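Local coordinates for ATP-dependent Clp protease proteolytic subunit (Listeria monocytogenes, PDB 4JCQ), which probably degrades misfolded and other proteins to short peptides as the serine protease subunit of a ring-shaped, ATP-dependent Clp complex, at residues 111-116 against 171-176; 166-171 against 176-181; 20-25 against 46-51. All coordinates share one frame; numbering follows the deposited sequence.

In the fold
Interaction 3 comes first along the chain and closes before the others open; its centre lies about 27 Å from the centres of interactions 1 and 2, on the opposite side of the chain's centre. It belongs to the beta-alpha-beta unit of strand 23-27, helix 32-48 and strand 53-59 at one edge of the parallel sheet. Interactions 1 and 2, with centres about 3 Å apart, alternate along the sequence and share helix 170-176, including Tyr-176. They meet where Tyr-113 O lies 2.6 Å from Leu-168 N, a probable hydrogen bond. The pair builds one compact region next to the predicted active-site residues; interaction 3 lies away from them, where the chain packs on two neighbouring subunits.

Interaction 1. Residues 111-116 against 171-176; sequences TRYMIH and NEAKDY
Tyr-113 of strand 111-114 and Ile-115 just after it meet Ala-173 and Tyr-176 of helix 170-176, a strand-to-helix contact within the ClpP fold of the ClpP/crotonase clan. Two residues apart on one side and a helical turn apart on the other, they form two successive apolar pairs. Tyr-113 runs alongside the methyl of Ala-173: its CD2 comes within 3.6 Å of Ala-173 CB, and its CB and CG are also close, so the methyl approaches the ring obliquely near its root. Alanine suits this place because its short side chain lets the helix come near the strand. The Tyr-113 hydroxyl reaches beyond the helix contact to a hydrogen bond with Ser-107.

Ile-115 and Tyr-176 point at each other from opposite directions. The CG1 branch of Ile-115 sits between the backbone N and the carbonyl carbon (chi1 72°), and an extended chi2 carries CD1 to the phenol end. Next in sequence is His-116, a predicted active-site residue, whose carbonyl O is hydrogen-bonded with Ser-91 OG, the side chain of the predicted nucleophile. Tyr-176 OH, hydrogen-bonded with Asp-161 OD2, lies 3.5 Å from the terminal methyl, Ile-115 CD1.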
loop_
_atom_site.group_PDB
_atom_site.type_symbol
_atom_site.label_atom_id
_atom_site.label_comp_id
_atom_site.label_asym_id
_atom_site.label_seq_id
_atom_site.Cartn_x
_atom_site.Cartn_y
_atom_site.Cartn_z
ATOM N N THR H 111 -12.171 17.497 -27.588
ATOM C CA THR H 111 -10.775 17.083 -27.614
ATOM C C THR H 111 -9.968 18.094 -28.416
ATOM O O THR H 111 -10.427 18.583 -29.452
ATOM C CB THR H 111 -10.615 15.687 -28.262
ATOM O OG1 THR H 111 -11.592 14.790 -27.723
ATOM C CG2 THR H 111 -9.217 15.115 -28.020
ATOM N N ARG H 112 -8.774 18.412 -27.928
ATOM C CA ARG H 112 -7.818 19.213 -28.690
ATOM C C ARG H 112 -6.524 18.434 -28.929
ATOM O O ARG H 112 -6.172 17.541 -28.152
ATOM C CB ARG H 112 -7.550 20.570 -28.024
ATOM C CG ARG H 112 -7.322 20.528 -26.522
ATOM C CD ARG H 112 -6.955 21.906 -25.995
ATOM N NE ARG H 112 -6.679 21.892 -24.560
ATOM C CZ ARG H 112 -5.947 22.804 -23.924
ATOM N NH1 ARG H 112 -5.753 22.707 -22.615
ATOM N NH2 ARG H 112 -5.400 23.809 -24.595
ATOM N N TYR H 113 -5.835 18.777 -30.015
ATOM C CA TYR H 113 -4.664 18.038 -30.489
ATOM C C TYR H 113 -3.477 18.972 -30.693
ATOM O O TYR H 113 -3.643 20.096 -31.170
ATOM C CB TYR H 113 -4.990 17.319 -31.806
ATOM C CG TYR H 113 -6.003 16.202 -31.658
ATOM C CD1 TYR H 113 -5.596 14.871 -31.606
ATOM C CD2 TYR H 113 -7.368 16.478 -31.552
ATOM C CE1 TYR H 113 -6.518 13.845 -31.458
ATOM C CE2 TYR H 113 -8.296 15.460 -31.402
ATOM C CZ TYR H 113 -7.863 14.147 -31.352
ATOM O OH TYR H 113 -8.777 13.134 -31.199
ATOM N N MET H 114 -2.283 18.505 -30.334
ATOM C CA MET H 114 -1.051 19.267 -30.564
ATOM C C MET H 114 0.096 18.336 -30.935
ATOM O O MET H 114 0.425 17.427 -30.179
ATOM C CB MET H 114 -0.686 20.104 -29.334
ATOM C CG MET H 114 0.550 20.978 -29.530
ATOM S SD MET H 114 0.896 22.066 -28.141
ATOM C CE MET H 114 1.445 20.900 -26.895
ATOM N N ILE H 115 0.709 18.564 -32.095
ATOM C CA ILE H 115 1.782 17.675 -32.551
ATOM C C ILE H 115 3.186 18.109 -32.116
ATOM O O ILE H 115 4.163 17.425 -32.425
ATOM C CB ILE H 115 1.740 17.398 -34.076
ATOM C CG1 ILE H 115 2.166 18.628 -34.885
ATOM C CG2 ILE H 115 0.371 16.875 -34.497
ATOM C CD1 ILE H 115 2.622 18.285 -36.288
ATOM N N HIS H 116 3.278 19.226 -31.395
ATOM C CA HIS H 116 4.547 19.681 -30.817
ATOM C C HIS H 116 5.279 18.553 -30.157
ATOM O O HIS H 116 4.690 17.791 -29.391
ATOM C CB HIS H 116 4.314 20.783 -29.789
ATOM C CG HIS H 116 5.567 21.196 -29.048
ATOM N ND1 HIS H 116 5.854 20.757 -27.808
ATOM C CD2 HIS H 116 6.623 22.023 -29.426
ATOM C CE1 HIS H 116 7.028 21.283 -27.406
ATOM N NE2 HIS H 116 7.497 22.059 -28.397
ATOM N N ASN H 171 -12.013 19.664 -35.205
ATOM C CA ASN H 171 -12.244 19.871 -36.639
ATOM C C ASN H 171 -10.963 20.161 -37.417
ATOM O O ASN H 171 -10.781 19.665 -38.531
ATOM C CB ASN H 171 -13.275 20.980 -36.869
ATOM C CG ASN H 171 -14.692 20.542 -36.538
ATOM O OD1 ASN H 171 -15.383 21.183 -35.747
ATOM N ND2 ASN H 171 -15.131 19.446 -37.144
ATOM N N GLU H 172 -10.077 20.960 -36.825
ATOM C CA GLU H 172 -8.775 21.260 -37.421
ATOM C C GLU H 172 -7.883 20.022 -37.482
ATOM O O GLU H 172 -7.144 19.833 -38.449
ATOM C CB GLU H 172 -8.069 22.377 -36.650
ATOM C CG GLU H 172 -8.677 23.757 -36.851
ATOM C CD GLU H 172 -8.023 24.823 -35.989
ATOM O OE1 GLU H 172 -7.590 24.512 -34.857
ATOM O OE2 GLU H 172 -7.949 25.981 -36.443
ATOM N N ALA H 173 -7.965 19.181 -36.451
ATOM C CA ALA H 173 -7.201 17.935 -36.396
ATOM C C ALA H 173 -7.676 16.944 -37.456
ATOM O O ALA H 173 -6.884 16.162 -37.985
ATOM C CB ALA H 173 -7.286 17.319 -35.008
ATOM N N LYS H 174 -8.973 16.990 -37.760
ATOM C CA LYS H 174 -9.557 16.199 -38.838
ATOM C C LYS H 174 -9.039 16.680 -40.197
ATOM O O LYS H 174 -8.623 15.871 -41.027
ATOM C CB LYS H 174 -11.087 16.267 -38.781
ATOM C CG LYS H 174 -11.808 15.293 -39.702
ATOM C CD LYS H 174 -13.314 15.396 -39.517
ATOM C CE LYS H 174 -14.058 14.373 -40.357
ATOM N NZ LYS H 174 -14.014 14.679 -41.812
ATOM N N ASP H 175 -9.051 17.995 -40.407
ATOM C CA ASP H 175 -8.544 18.600 -41.643
ATOM C C ASP H 175 -7.043 18.361 -41.830
ATOM O O ASP H 175 -6.560 18.258 -42.958
ATOM C CB ASP H 175 -8.837 20.104 -41.666
ATOM C CG ASP H 175 -10.329 20.417 -41.689
ATOM O OD1 ASP H 175 -10.699 21.545 -41.303
ATOM O OD2 ASP H 175 -11.132 19.547 -42.089
ATOM N N TYR H 176 -6.322 18.270 -40.713
ATOM C CA TYR H 176 -4.877 18.048 -40.713
ATOM C C TYR H 176 -4.509 16.617 -41.111
ATOM O O TYR H 176 -3.395 16.364 -41.570
ATOM C CB TYR H 176 -4.310 18.365 -39.326
ATOM C CG TYR H 176 -2.837 18.705 -39.301
ATOM C CD1 TYR H 176 -2.401 20.012 -39.520
ATOM C CD2 TYR H 176 -1.881 17.726 -39.040
ATOM C CE1 TYR H 176 -1.052 20.331 -39.492
ATOM C CE2 TYR H 176 -0.531 18.034 -39.005
ATOM C CZ TYR H 176 -0.122 19.337 -39.232
ATOM O OH TYR H 176 1.216 19.646 -39.197
#

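Interaction 2. Residues 166-171 against 176-181; sequences FWLSVN and YGIVNE
One face of the Tyr-176 ring carries a methyl of Leu-168: CD1 stands 4.1 Å above the plane and over the CG end of the ring, not its middle. The two side chains cross at about a right angle, so a single methyl of Leu-168 rests on the ring instead of the whole side chain lying along it. From outside these segments, Gln-157 and Ile-158 of helix 155-162 also touch the tyrosine. The same Leu-168 CD1 meets the CD1 of Ile-178 at 3.8 Å, the two branched chains crossing obliquely. Ile-178 can offer that methyl because its CG1 branch lies anti to the carbonyl carbon (chi1 -61°) and then runs on nearly extended. Leucine and isoleucine suit this buried spot, where one branch end can fill the angle between a ring and a neighbouring aliphatic chain.

Backbone turns at both ends of helix 170-176 bring these residues together. At its start, Ser-169 is the N-cap and forms a capping box: its side chain caps the N of Glu-172, while Glu-172 OE1 accepts from Ser-169 N. At its end, Gly-177 forms a Schellman motif, with Ile-178 N 3.0 Å from Ala-173 O. The positive phi of Gly-177 (100°) would press a CB against the preceding carbonyl oxygen, a conflict that glycine avoids. The chain then heads for strand 181-182; Arg-105 of the adjoining strand 105-108 hydrogen-bonds the carbonyl oxygens of Gly-177 and Ile-178.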
loop_
_atom_site.group_PDB
_atom_site.type_symbol
_atom_site.label_atom_id
_atom_site.label_comp_id
_atom_site.label_asym_id
_atom_site.label_seq_id
_atom_site.Cartn_x
_atom_site.Cartn_y
_atom_site.Cartn_z
ATOM N N PHE H 166 1.095 24.897 -30.933
ATOM C CA PHE H 166 -0.249 25.325 -31.298
ATOM C C PHE H 166 -1.262 24.189 -31.206
ATOM O O PHE H 166 -1.024 23.071 -31.675
ATOM C CB PHE H 166 -0.267 25.998 -32.678
ATOM C CG PHE H 166 -0.148 25.045 -33.828
ATOM C CD1 PHE H 166 -1.257 24.735 -34.606
ATOM C CD2 PHE H 166 1.072 24.457 -34.138
ATOM C CE1 PHE H 166 -1.152 23.857 -35.670
ATOM C CE2 PHE H 166 1.181 23.574 -35.198
ATOM C CZ PHE H 166 0.070 23.277 -35.967
ATOM N N TRP H 167 -2.393 24.496 -30.588
ATOM C CA TRP H 167 -3.455 23.529 -30.394
ATOM C C TRP H 167 -4.417 23.531 -31.541
ATOM O O TRP H 167 -4.840 24.585 -32.018
ATOM C CB TRP H 167 -4.177 23.809 -29.087
ATOM C CG TRP H 167 -3.366 23.415 -27.879
ATOM C CD1 TRP H 167 -2.543 24.226 -27.101
ATOM C CD2 TRP H 167 -3.266 22.079 -27.276
ATOM N NE1 TRP H 167 -1.963 23.508 -26.085
ATOM C CE2 TRP H 167 -2.355 22.213 -26.131
ATOM C CE3 TRP H 167 -3.819 20.835 -27.556
ATOM C CZ2 TRP H 167 -2.030 21.136 -25.321
ATOM C CZ3 TRP H 167 -3.484 19.755 -26.730
ATOM C CH2 TRP H 167 -2.611 19.905 -25.640
ATOM N N LEU H 168 -4.755 22.332 -32.002
ATOM C CA LEU H 168 -5.762 22.150 -33.030
ATOM C C LEU H 168 -7.073 21.728 -32.387
ATOM O O LEU H 168 -7.094 20.854 -31.515
ATOM C CB LEU H 168 -5.316 21.082 -34.034
ATOM C CG LEU H 168 -4.063 21.348 -34.873
ATOM C CD1 LEU H 168 -3.523 20.042 -35.433
ATOM C CD2 LEU H 168 -4.345 22.343 -35.990
ATOM N N SER H 169 -8.166 22.351 -32.822
ATOM C CA SER H 169 -9.501 21.900 -32.454
ATOM C C SER H 169 -9.748 20.540 -33.102
ATOM O O SER H 169 -8.990 20.122 -33.984
ATOM C CB SER H 169 -10.558 22.907 -32.912
ATOM O OG SER H 169 -10.686 22.907 -34.324
ATOM N N VAL H 170 -10.803 19.857 -32.668
ATOM C CA VAL H 170 -11.145 18.542 -33.213
ATOM C C VAL H 170 -11.370 18.595 -34.736
ATOM O O VAL H 170 -10.936 17.698 -35.465
ATOM C CB VAL H 170 -12.332 17.892 -32.449
ATOM C CG1 VAL H 170 -13.638 18.650 -32.677
ATOM C CG2 VAL H 170 -12.477 16.422 -32.815
ATOM N N ASN H 171 -12.013 19.664 -35.205
ATOM C CA ASN H 171 -12.244 19.871 -36.639
ATOM C C ASN H 171 -10.963 20.161 -37.417
ATOM O O ASN H 171 -10.781 19.665 -38.531
ATOM C CB ASN H 171 -13.275 20.980 -36.869
ATOM C CG ASN H 171 -14.692 20.542 -36.538
ATOM O OD1 ASN H 171 -15.383 21.183 -35.747
ATOM N ND2 ASN H 171 -15.131 19.446 -37.144
ATOM N N TYR H 176 -6.322 18.270 -40.713
ATOM C CA TYR H 176 -4.877 18.048 -40.713
ATOM C C TYR H 176 -4.509 16.617 -41.111
ATOM O O TYR H 176 -3.395 16.364 -41.570
ATOM C CB TYR H 176 -4.310 18.365 -39.326
ATOM C CG TYR H 176 -2.837 18.705 -39.301
ATOM C CD1 TYR H 176 -2.401 20.012 -39.520
ATOM C CD2 TYR H 176 -1.881 17.726 -39.040
ATOM C CE1 TYR H 176 -1.052 20.331 -39.492
ATOM C CE2 TYR H 176 -0.531 18.034 -39.005
ATOM C CZ TYR H 176 -0.122 19.337 -39.232
ATOM O OH TYR H 176 1.216 19.646 -39.197
ATOM N N GLY H 177 -5.445 15.689 -40.930
ATOM C CA GLY H 177 -5.214 14.277 -41.235
ATOM C C GLY H 177 -4.886 13.426 -40.018
ATOM O O GLY H 177 -4.506 12.261 -40.154
ATOM N N ILE H 178 -5.030 14.008 -38.829
ATOM C CA ILE H 178 -4.816 13.282 -37.573
ATOM C C ILE H 178 -6.054 12.447 -37.248
ATOM O O ILE H 178 -5.970 11.224 -37.100
ATOM C CB ILE H 178 -4.494 14.242 -36.402
ATOM C CG1 ILE H 178 -3.207 15.025 -36.684
ATOM C CG2 ILE H 178 -4.372 13.478 -35.087
ATOM C CD1 ILE H 178 -3.067 16.291 -35.859
ATOM N N VAL H 179 -7.199 13.118 -37.150
ATOM C CA VAL H 179 -8.478 12.470 -36.871
ATOM C C VAL H 179 -9.184 12.154 -38.187
ATOM O O VAL H 179 -9.233 12.996 -39.083
ATOM C CB VAL H 179 -9.381 13.375 -36.002
ATOM C CG1 VAL H 179 -10.748 12.738 -35.777
ATOM C CG2 VAL H 179 -8.709 13.681 -34.670
ATOM N N ASN H 180 -9.723 10.943 -38.303
ATOM C CA ASN H 180 -10.492 10.562 -39.485
ATOM C C ASN H 180 -11.983 10.836 -39.322
ATOM O O ASN H 180 -12.634 11.328 -40.247
ATOM C CB ASN H 180 -10.268 9.090 -39.835
ATOM C CG ASN H 180 -10.723 8.745 -41.243
ATOM O OD1 ASN H 180 -11.551 7.853 -41.440
ATOM N ND2 ASN H 180 -10.182 9.448 -42.229
ATOM N N GLU H 181 -12.516 10.519 -38.144
ATOM C CA GLU H 181 -13.948 10.625 -37.890
ATOM C C GLU H 181 -14.233 11.122 -36.474
ATOM O O GLU H 181 -13.678 10.609 -35.501
ATOM C CB GLU H 181 -14.621 9.268 -38.124
ATOM C CG GLU H 181 -16.139 9.313 -38.209
ATOM C CD GLU H 181 -16.755 7.959 -38.522
ATOM O OE1 GLU H 181 -17.962 7.784 -38.251
ATOM O OE2 GLU H 181 -16.043 7.069 -39.037
#

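Interaction 3. Residues 20-25 against 46-51; sequences DTRTVL and ESISND
The guanidinium of Arg-22 is pressed into the turn at residues 49-51, the tight part of the contact. Arg-22 NH1 donates a hydrogen bond to the main-chain Asp-51 O at 2.7 Å. The bond is bent (145° at the hydrogen), and the oxygen lies somewhat out of the guanidinium plane. Over the centre of one face sits the Ser-49 hydroxyl, its OG 3.3 Å above the plane, badly placed to accept from the N-H groups. That hydroxyl instead takes a weak hydrogen bond from Asp-51 N, the mark of an ST turn; serine supplies the hydroxyl, held by chi1 71° between the backbone N and the carbonyl carbon. Arg-22 follows helix 14-20 with a positive phi; its chi1 is nearly eclipsed at -20°, and further bends at chi2 and chi3 fold the chain round toward residues 49-51.

The contact belongs to the beta-alpha-beta unit of strand 23-27, helix 32-48 and strand 53-59. Arginine ties its parts together because its several N-H groups reach different carbonyls: NH2 donates a hydrogen bond to Leu-45 O in the last turn of the helix, and NE a weak one to Pro-52 O. The C-terminal end of that helix probably welcomes the positive charge.

Toward solvent the fit slackens. Asp-51 CB still lies against Arg-22 NE (3.6 Å), but the carboxylate beyond it stands almost perpendicular to the guanidinium, with Asp-51 OD1 5.0 Å from Arg-22 NE, so their attraction is at most long-range. Ile-48 forms a separate, loose rim facing a neighbouring subunit, on whose Lys-17 it packs; its CB is 4.1 Å from Arg-22 NH2.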
loop_
_atom_site.group_PDB
_atom_site.type_symbol
_atom_site.label_atom_id
_atom_site.label_comp_id
_atom_site.label_asym_id
_atom_site.label_seq_id
_atom_site.Cartn_x
_atom_site.Cartn_y
_atom_site.Cartn_z
ATOM N N ASP H 20 -13.435 -8.419 -21.625
ATOM C CA ASP H 20 -14.321 -8.760 -22.742
ATOM C C ASP H 20 -14.648 -7.570 -23.646
ATOM O O ASP H 20 -14.980 -7.751 -24.819
ATOM C CB ASP H 20 -15.619 -9.396 -22.229
ATOM C CG ASP H 20 -15.418 -10.808 -21.696
ATOM O OD1 ASP H 20 -14.474 -11.498 -22.139
ATOM O OD2 ASP H 20 -16.217 -11.232 -20.835
ATOM N N THR H 21 -14.555 -6.359 -23.098
ATOM C CA THR H 21 -14.800 -5.136 -23.871
ATOM C C THR H 21 -13.653 -4.836 -24.838
ATOM O O THR H 21 -13.815 -4.047 -25.773
ATOM C CB THR H 21 -15.023 -3.908 -22.960
ATOM O OG1 THR H 21 -13.824 -3.621 -22.230
ATOM C CG2 THR H 21 -16.165 -4.153 -21.986
ATOM N N ARG H 22 -12.510 -5.486 -24.607
ATOM C CA ARG H 22 -11.259 -5.260 -25.351
ATOM C C ARG H 22 -10.956 -3.763 -25.491
ATOM O O ARG H 22 -10.749 -3.248 -26.594
ATOM C CB ARG H 22 -11.242 -5.983 -26.716
ATOM C CG ARG H 22 -12.232 -7.133 -26.855
ATOM C CD ARG H 22 -11.659 -8.418 -27.444
ATOM N NE ARG H 22 -10.510 -8.256 -28.339
ATOM C CZ ARG H 22 -9.350 -8.893 -28.186
ATOM N NH1 ARG H 22 -8.360 -8.699 -29.048
ATOM N NH2 ARG H 22 -9.176 -9.736 -27.173
ATOM N N THR H 23 -10.946 -3.079 -24.348
ATOM C CA THR H 23 -10.708 -1.643 -24.281
ATOM C C THR H 23 -9.489 -1.347 -23.410
ATOM O O THR H 23 -9.317 -1.936 -22.341
ATOM C CB THR H 23 -11.947 -0.894 -23.737
ATOM O OG1 THR H 23 -13.077 -1.171 -24.575
ATOM C CG2 THR H 23 -11.717 0.605 -23.713
ATOM N N VAL H 24 -8.641 -0.442 -23.887
ATOM C CA VAL H 24 -7.460 -0.003 -23.149
ATOM C C VAL H 24 -7.534 1.512 -22.971
ATOM O O VAL H 24 -7.818 2.245 -23.923
ATOM C CB VAL H 24 -6.151 -0.398 -23.880
ATOM C CG1 VAL H 24 -4.925 0.141 -23.151
ATOM C CG2 VAL H 24 -6.054 -1.912 -24.022
ATOM N N LEU H 25 -7.297 1.975 -21.748
ATOM C CA LEU H 25 -7.281 3.405 -21.472
ATOM C C LEU H 25 -5.851 3.893 -21.294
ATOM O O LEU H 25 -5.094 3.349 -20.487
ATOM C CB LEU H 25 -8.119 3.741 -20.231
ATOM C CG LEU H 25 -9.583 3.287 -20.165
ATOM C CD1 LEU H 25 -10.233 3.835 -18.905
ATOM C CD2 LEU H 25 -10.379 3.708 -21.393
ATOM N N GLU H 46 -4.371 -9.782 -27.131
ATOM C CA GLU H 46 -3.926 -10.499 -28.325
ATOM C C GLU H 46 -3.988 -12.016 -28.134
ATOM O O GLU H 46 -4.419 -12.741 -29.033
ATOM C CB GLU H 46 -2.506 -10.075 -28.716
ATOM C CG GLU H 46 -1.949 -10.820 -29.922
ATOM C CD GLU H 46 -0.500 -10.493 -30.222
ATOM O OE1 GLU H 46 0.298 -10.317 -29.275
ATOM O OE2 GLU H 46 -0.158 -10.427 -31.419
ATOM N N SER H 47 -3.564 -12.484 -26.960
ATOM C CA SER H 47 -3.545 -13.915 -26.652
ATOM C C SER H 47 -4.946 -14.521 -26.544
ATOM O O SER H 47 -5.125 -15.721 -26.760
ATOM C CB SER H 47 -2.751 -14.185 -25.372
ATOM O OG SER H 47 -3.441 -13.716 -24.227
ATOM N N ILE H 48 -5.931 -13.689 -26.211
ATOM C CA ILE H 48 -7.316 -14.136 -26.077
ATOM C C ILE H 48 -7.975 -14.346 -27.447
ATOM O O ILE H 48 -8.519 -15.420 -27.714
ATOM C CB ILE H 48 -8.142 -13.181 -25.184
ATOM C CG1 ILE H 48 -7.635 -13.247 -23.739
ATOM C CG2 ILE H 48 -9.626 -13.531 -25.232
ATOM C CD1 ILE H 48 -8.089 -12.101 -22.863
ATOM N N SER H 49 -7.916 -13.327 -28.305
ATOM C CA SER H 49 -8.481 -13.414 -29.657
ATOM C C SER H 49 -7.861 -12.402 -30.621
ATOM O O SER H 49 -7.089 -11.529 -30.215
ATOM C CB SER H 49 -10.006 -13.240 -29.624
ATOM O OG SER H 49 -10.366 -11.902 -29.333
ATOM N N ASN H 50 -8.211 -12.535 -31.899
ATOM C CA ASN H 50 -7.794 -11.595 -32.937
ATOM C C ASN H 50 -8.800 -10.463 -33.156
ATOM O O ASN H 50 -8.647 -9.661 -34.078
ATOM C CB ASN H 50 -7.537 -12.331 -34.257
ATOM C CG ASN H 50 -6.257 -13.147 -34.236
ATOM O OD1 ASN H 50 -6.256 -14.324 -34.594
ATOM N ND2 ASN H 50 -5.158 -12.524 -33.821
ATOM N N ASP H 51 -9.824 -10.407 -32.302
ATOM C CA ASP H 51 -10.842 -9.356 -32.354
ATOM C C ASP H 51 -10.234 -7.965 -32.135
ATOM O O ASP H 51 -9.229 -7.836 -31.435
ATOM C CB ASP H 51 -11.938 -9.622 -31.316
ATOM C CG ASP H 51 -12.856 -10.772 -31.706
ATOM O OD1 ASP H 51 -13.669 -11.188 -30.855
ATOM O OD2 ASP H 51 -12.776 -11.260 -32.856
#